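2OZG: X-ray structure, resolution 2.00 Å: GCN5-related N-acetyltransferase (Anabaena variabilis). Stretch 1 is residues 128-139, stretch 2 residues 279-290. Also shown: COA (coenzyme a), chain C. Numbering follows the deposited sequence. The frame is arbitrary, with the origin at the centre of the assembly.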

# COMPACT_ATOMS: atom_id res chain seq x y z
N LYS A 128 8.13 35.74 9.71
CA LYS A 128 7.64 37.00 10.30
C LYS A 128 8.70 37.55 11.23
O LYS A 128 8.78 38.73 11.39
N ALA A 129 9.57 36.72 11.80
CA ALA A 129 10.60 37.24 12.71
C ALA A 129 11.98 37.31 12.09
O ALA A 129 12.98 37.46 12.84
N GLY A 130 12.05 37.14 10.77
CA GLY A 130 13.32 37.19 10.04
C GLY A 130 14.19 35.98 9.85
O GLY A 130 15.34 36.13 9.37
N TYR A 131 13.68 34.80 10.23
CA TYR A 131 14.36 33.51 9.95
C TYR A 131 14.13 33.18 8.48
O TYR A 131 13.07 33.50 7.94
N GLU A 132 15.10 32.50 7.86
CA GLU A 132 14.92 32.03 6.50
C GLU A 132 15.60 30.71 6.25
O GLU A 132 16.54 30.37 6.92
N GLN A 133 15.10 29.96 5.27
CA GLN A 133 15.78 28.73 4.87
C GLN A 133 17.25 29.02 4.70
O GLN A 133 17.63 29.99 4.06
N ALA A 134 18.09 28.16 5.27
CA ALA A 134 19.49 28.43 5.29
C ALA A 134 20.40 27.20 5.27
O ALA A 134 21.60 27.35 5.08
N GLY A 135 19.85 26.00 5.46
CA GLY A 135 20.68 24.82 5.41
C GLY A 135 19.82 23.59 5.25
O GLY A 135 18.59 23.64 5.44
N SER A 136 20.48 22.49 5.00
CA SER A 136 19.78 21.23 4.77
C SER A 136 20.05 20.13 5.78
O SER A 136 21.05 20.15 6.49
N SER A 137 19.08 19.20 5.87
CA SER A 137 19.24 17.95 6.60
C SER A 137 18.53 16.98 5.68
O SER A 137 17.53 17.33 5.05
N CYS A 138 19.06 15.77 5.59
CA CYS A 138 18.60 14.78 4.63
C CYS A 138 18.82 13.40 5.21
O CYS A 138 19.93 13.10 5.69
N VAL A 139 17.78 12.58 5.16
CA VAL A 139 17.84 11.20 5.58
C VAL A 139 17.86 10.33 4.33
O VAL A 139 16.97 10.40 3.50
N THR A 279 18.47 6.12 -1.68
CA THR A 279 17.49 7.15 -2.02
C THR A 279 17.31 8.09 -0.86
O THR A 279 17.63 7.76 0.28
N ILE A 280 16.74 9.25 -1.15
CA ILE A 280 16.47 10.20 -0.12
C ILE A 280 15.10 9.86 0.46
O ILE A 280 14.14 9.83 -0.25
N ARG A 281 15.05 9.54 1.75
CA ARG A 281 13.84 9.17 2.44
C ARG A 281 13.10 10.43 2.85
O ARG A 281 11.89 10.47 2.80
N SER A 282 13.84 11.44 3.31
CA SER A 282 13.22 12.70 3.67
C SER A 282 14.29 13.76 3.78
O SER A 282 15.52 13.48 3.92
N GLN A 283 13.85 14.99 3.66
CA GLN A 283 14.74 16.13 3.81
C GLN A 283 14.01 17.28 4.46
O GLN A 283 12.77 17.33 4.50
N ASP A 284 14.80 18.18 5.04
CA ASP A 284 14.28 19.34 5.71
C ASP A 284 15.25 20.49 5.54
O ASP A 284 16.47 20.28 5.43
N ARG A 285 14.73 21.70 5.43
CA ARG A 285 15.57 22.86 5.52
C ARG A 285 15.36 23.51 6.87
O ARG A 285 14.27 23.83 7.25
N TRP A 286 16.46 23.70 7.57
CA TRP A 286 16.46 24.49 8.75
C TRP A 286 16.63 25.96 8.40
O TRP A 286 17.10 26.33 7.29
N MSE A 287 16.30 26.81 9.36
CA MSE A 287 16.31 28.21 9.15
C MSE A 287 17.27 28.89 10.04
O MSE A 287 17.56 28.42 11.14
N LEU A 288 17.71 30.05 9.60
CA LEU A 288 18.67 30.88 10.35
C LEU A 288 18.21 32.33 10.43
O LEU A 288 17.64 32.87 9.49
N ARG A 289 18.46 32.96 11.58
CA ARG A 289 18.19 34.34 11.76
C ARG A 289 19.53 35.04 11.99
O ARG A 289 20.33 34.63 12.86
N ILE A 290 19.81 36.05 11.18
CA ILE A 290 20.96 36.92 11.45
C ILE A 290 20.52 37.87 12.55
O ILE A 290 19.73 38.78 12.32

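The two stretches pair as antiparallel strands, and the ladder satisfies most of the backbone donors and acceptors between them. Glu 132 and Leu 288 exchange hydrogen bonds (Glu 132 N to Leu 288 O 3.0 Å, Leu 288 N to Glu 132 O 2.9 Å), as do Ser 137 and Asp 284 (Ser 137 N to Asp 284 O and Asp 284 N to Ser 137 O, both 2.9 Å). Between these pairs a beta bulge shifts the register by one residue, so Trp 286 O serves two donors: Ala 134 N at 2.9 Å and, more weakly, Gly 135 N at 3.3 Å. At the far end Val 139 O likewise accepts from Arg 281 N at 2.7 Å and weakly from Ser 282 N at 3.3 Å, while Val 139 N donates to Ser 282 O at 2.7 Å.

Trp 286, with chi1 p, folds its indole over the bulge. Gly 135 CA sits 3.4 Å from the centroid of the Trp 286 six-membered ring, over its face; a CB on Gly 135 would lie about 2.1 Å from Trp 286 CZ2, so the ring occupies the space that glycine leaves free. The indole nitrogen is not left unpaired: Trp 286 NE1 makes a weak hydrogen bond to Ser 136 O at 2.9 Å. Ala 134, whose CA-to-CB bond points toward the partner strand, packs CB against Leu 288 CB at 3.5 Å.

Two arginines carry much of the side-chain polar pairing. Arg 285 (m, then extended) gives NH1 to Gln 133 OE1 at 3.0 Å, near the guanidinium plane, and Arg 285 NE donates to water 2 at 3.0 Å. That water also bonds Ser 136 OG at 2.7 Å and reaches Gln 283 OE1 weakly at 3.5 Å. The guanidinium of Arg 289 holds the loop carbonyl of Ala 129: Arg 289 NE donates to Ala 129 O at 2.8 Å, and Arg 289 NH2 adds a weak bond to the same oxygen at 3.3 Å. Arg 289 NH1 donates to Ile 290 O at 2.9 Å, and Arg 289 CB lies 3.5 Å from the Tyr 131 ring centroid, over one face. The backbone angles of Gly 130 already call for glycine, and a CB there would in addition fall 2.5 Å from Arg 289 NE. Water 1 bridges Gly 130 O (2.7 Å) and Ile 290 N (2.8 Å).

Ser 137, chi1 p, shares water 3 with Asp 284: the water lies 3.0 Å from Ser 137 OG and donates to Asp 284 OD2 at 3.3 Å. Cys 138 (t) places SG 3.6 Å from Ile 280 CG1. Outside this interface, Lys 128 NZ makes a weak hydrogen bond to coenzyme A O7A at 3.3 Å.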

# COMPACT_ATOMS: atom_id res chain seq x y z
CB LYS A 128 6.33 36.86 11.11
CG LYS A 128 5.07 36.78 10.29
CD LYS A 128 3.80 36.95 11.14
CE LYS A 128 3.46 38.43 11.51
NZ LYS A 128 2.97 39.31 10.36
CB ALA A 129 10.64 36.39 13.99
CB TYR A 131 13.79 32.34 10.78
CG TYR A 131 14.20 32.33 12.23
CD1 TYR A 131 13.53 33.07 13.16
CD2 TYR A 131 15.26 31.54 12.66
CE1 TYR A 131 13.95 33.12 14.47
CE2 TYR A 131 15.67 31.53 14.00
CZ TYR A 131 15.02 32.31 14.88
OH TYR A 131 15.40 32.32 16.21
CB GLU A 132 15.40 33.06 5.47
CG GLU A 132 15.06 32.77 3.96
CD GLU A 132 13.55 32.51 3.72
OE1 GLU A 132 13.11 31.35 3.88
OE2 GLU A 132 12.83 33.46 3.35
CB GLN A 133 15.23 28.19 3.57
CG GLN A 133 13.75 27.84 3.65
CD GLN A 133 13.28 27.11 2.43
OE1 GLN A 133 13.96 27.17 1.41
NE2 GLN A 133 12.14 26.37 2.54
CB ALA A 134 19.81 29.28 6.51
CB SER A 136 20.16 20.72 3.38
OG SER A 136 19.83 21.69 2.39
CB SER A 137 18.61 17.94 7.99
OG SER A 137 17.21 18.24 7.89
CB CYS A 138 19.44 14.91 3.35
SG CYS A 138 18.88 13.99 2.05
CB VAL A 139 16.63 10.80 6.48
CG1 VAL A 139 16.76 9.34 6.83
CG2 VAL A 139 16.67 11.62 7.74
CB THR A 279 16.12 6.51 -2.34
OG1 THR A 279 15.75 5.67 -1.28
CG2 THR A 279 16.20 5.64 -3.55
CB ILE A 280 16.56 11.66 -0.64
CG1 ILE A 280 18.03 12.04 -0.82
CG2 ILE A 280 15.92 12.61 0.29
CD1 ILE A 280 18.27 13.36 -1.56
CB ARG A 281 14.24 8.37 3.67
CG ARG A 281 13.15 7.83 4.56
CD ARG A 281 13.90 7.03 5.65
NE ARG A 281 13.10 6.30 6.62
CZ ARG A 281 12.61 5.07 6.44
NH1 ARG A 281 12.81 4.42 5.29
NH2 ARG A 281 11.91 4.51 7.42
CB SER A 282 12.51 12.62 5.01
OG SER A 282 13.41 12.18 6.00
CB GLN A 283 15.26 16.57 2.47
CG GLN A 283 14.17 17.12 1.60
CD GLN A 283 14.70 17.64 0.32
OE1 GLN A 283 15.44 18.64 0.30
NE2 GLN A 283 14.31 17.00 -0.78
CB ASP A 284 14.14 19.05 7.21
CG ASP A 284 13.00 18.13 7.53
OD1 ASP A 284 11.87 18.62 7.67
OD2 ASP A 284 13.23 16.90 7.67
CB ARG A 285 15.34 23.85 4.40
CG ARG A 285 15.74 23.29 3.07
CD ARG A 285 15.39 24.23 1.93
NE ARG A 285 15.72 23.59 0.68
CZ ARG A 285 15.32 24.00 -0.51
NH1 ARG A 285 14.60 25.11 -0.63
NH2 ARG A 285 15.62 23.27 -1.59
CB TRP A 286 17.50 24.01 9.76
CG TRP A 286 18.78 23.53 9.23
CD1 TRP A 286 19.09 22.23 8.88
CD2 TRP A 286 19.97 24.28 9.05
NE1 TRP A 286 20.40 22.16 8.46
CE2 TRP A 286 20.98 23.38 8.62
CE3 TRP A 286 20.31 25.64 9.20
CZ2 TRP A 286 22.29 23.79 8.35
CZ3 TRP A 286 21.59 26.03 8.96
CH2 TRP A 286 22.58 25.10 8.53
CB MSE A 287 14.93 28.72 9.41
CG MSE A 287 13.87 28.29 8.42
SE MSE A 287 12.13 29.17 8.75
CE MSE A 287 11.66 29.71 6.90
CB LEU A 288 20.04 30.83 9.62
CG LEU A 288 21.22 31.54 10.34
CD1 LEU A 288 22.52 30.74 10.38
CD2 LEU A 288 21.45 32.95 9.75
CB ARG A 289 17.28 34.56 12.98
CG ARG A 289 16.25 35.75 12.80
CD ARG A 289 16.83 37.13 12.80
NE ARG A 289 15.73 38.11 12.67
CZ ARG A 289 15.90 39.42 12.62
NH1 ARG A 289 17.12 39.95 12.68
NH2 ARG A 289 14.85 40.20 12.46
CB ILE A 290 21.37 37.71 10.21
CG1 ILE A 290 21.72 36.74 9.07
CG2 ILE A 290 22.49 38.73 10.54
CD1 ILE A 290 23.11 36.10 9.09
N1A COA C . 0.93 27.05 9.87
C2A COA C . 1.31 28.17 9.22
N3A COA C . 1.43 29.36 9.86
C4A COA C . 1.17 29.43 11.19
C5A COA C . 0.77 28.30 11.89
C6A COA C . 0.65 27.08 11.19
N6A COA C . 0.28 25.92 11.77
N7A COA C . 0.57 28.71 13.17
C8A COA C . 0.84 30.03 13.25
N9A COA C . 1.21 30.46 12.03
C1B COA C . 1.60 31.83 11.58
C2B COA C . 0.39 32.74 11.37
O2B COA C . -0.19 32.59 10.05
C3B COA C . 0.95 34.12 11.68
O3B COA C . 1.31 34.85 10.50
P3B COA C . 0.31 35.99 9.91
O7A COA C . 0.51 37.18 10.83
O8A COA C . 0.77 36.14 8.46
O9A COA C . -1.10 35.42 10.04
C4B COA C . 2.17 33.89 12.57
O4B COA C . 2.46 32.49 12.53
C5B COA C . 1.93 34.34 14.01
O5B COA C . 0.91 33.51 14.59
P1A COA C . 0.76 33.25 16.19
O1A COA C . 1.85 33.98 16.93
O2A COA C . -0.70 33.52 16.56
O3A COA C . 0.98 31.63 16.27
P2A COA C . 0.26 30.64 17.36
O4A COA C . 0.32 31.37 18.71
O5A COA C . -1.11 30.25 16.82
O6A COA C . 1.29 29.32 17.35
CBP COA C . 1.99 26.86 17.11
CCP COA C . 0.90 27.92 17.38
CDP COA C . 3.29 27.46 17.64
CEP COA C . 2.16 26.83 15.59
CAP COA C . 1.60 25.49 17.82
OAP COA C . 2.34 25.26 19.07
C9P COA C . 1.58 24.12 17.09
O9P COA C . 0.54 23.73 16.33
N8P COA C . 2.52 23.16 17.24
C7P COA C . 3.80 23.04 17.92
C6P COA C . 4.72 22.70 16.76
C5P COA C . 5.50 23.92 16.31
O5P COA C . 4.94 25.00 16.11
N4P COA C . 6.82 23.77 16.12
C3P COA C . 7.76 24.79 15.67
C2P COA C . 9.13 24.15 15.75
S1P COA C . 9.63 23.90 17.50
O HOH W 1 17.96 36.62 9.09
O HOH W 2 17.61 21.30 0.97
O HOH W 3 16.16 15.46 7.78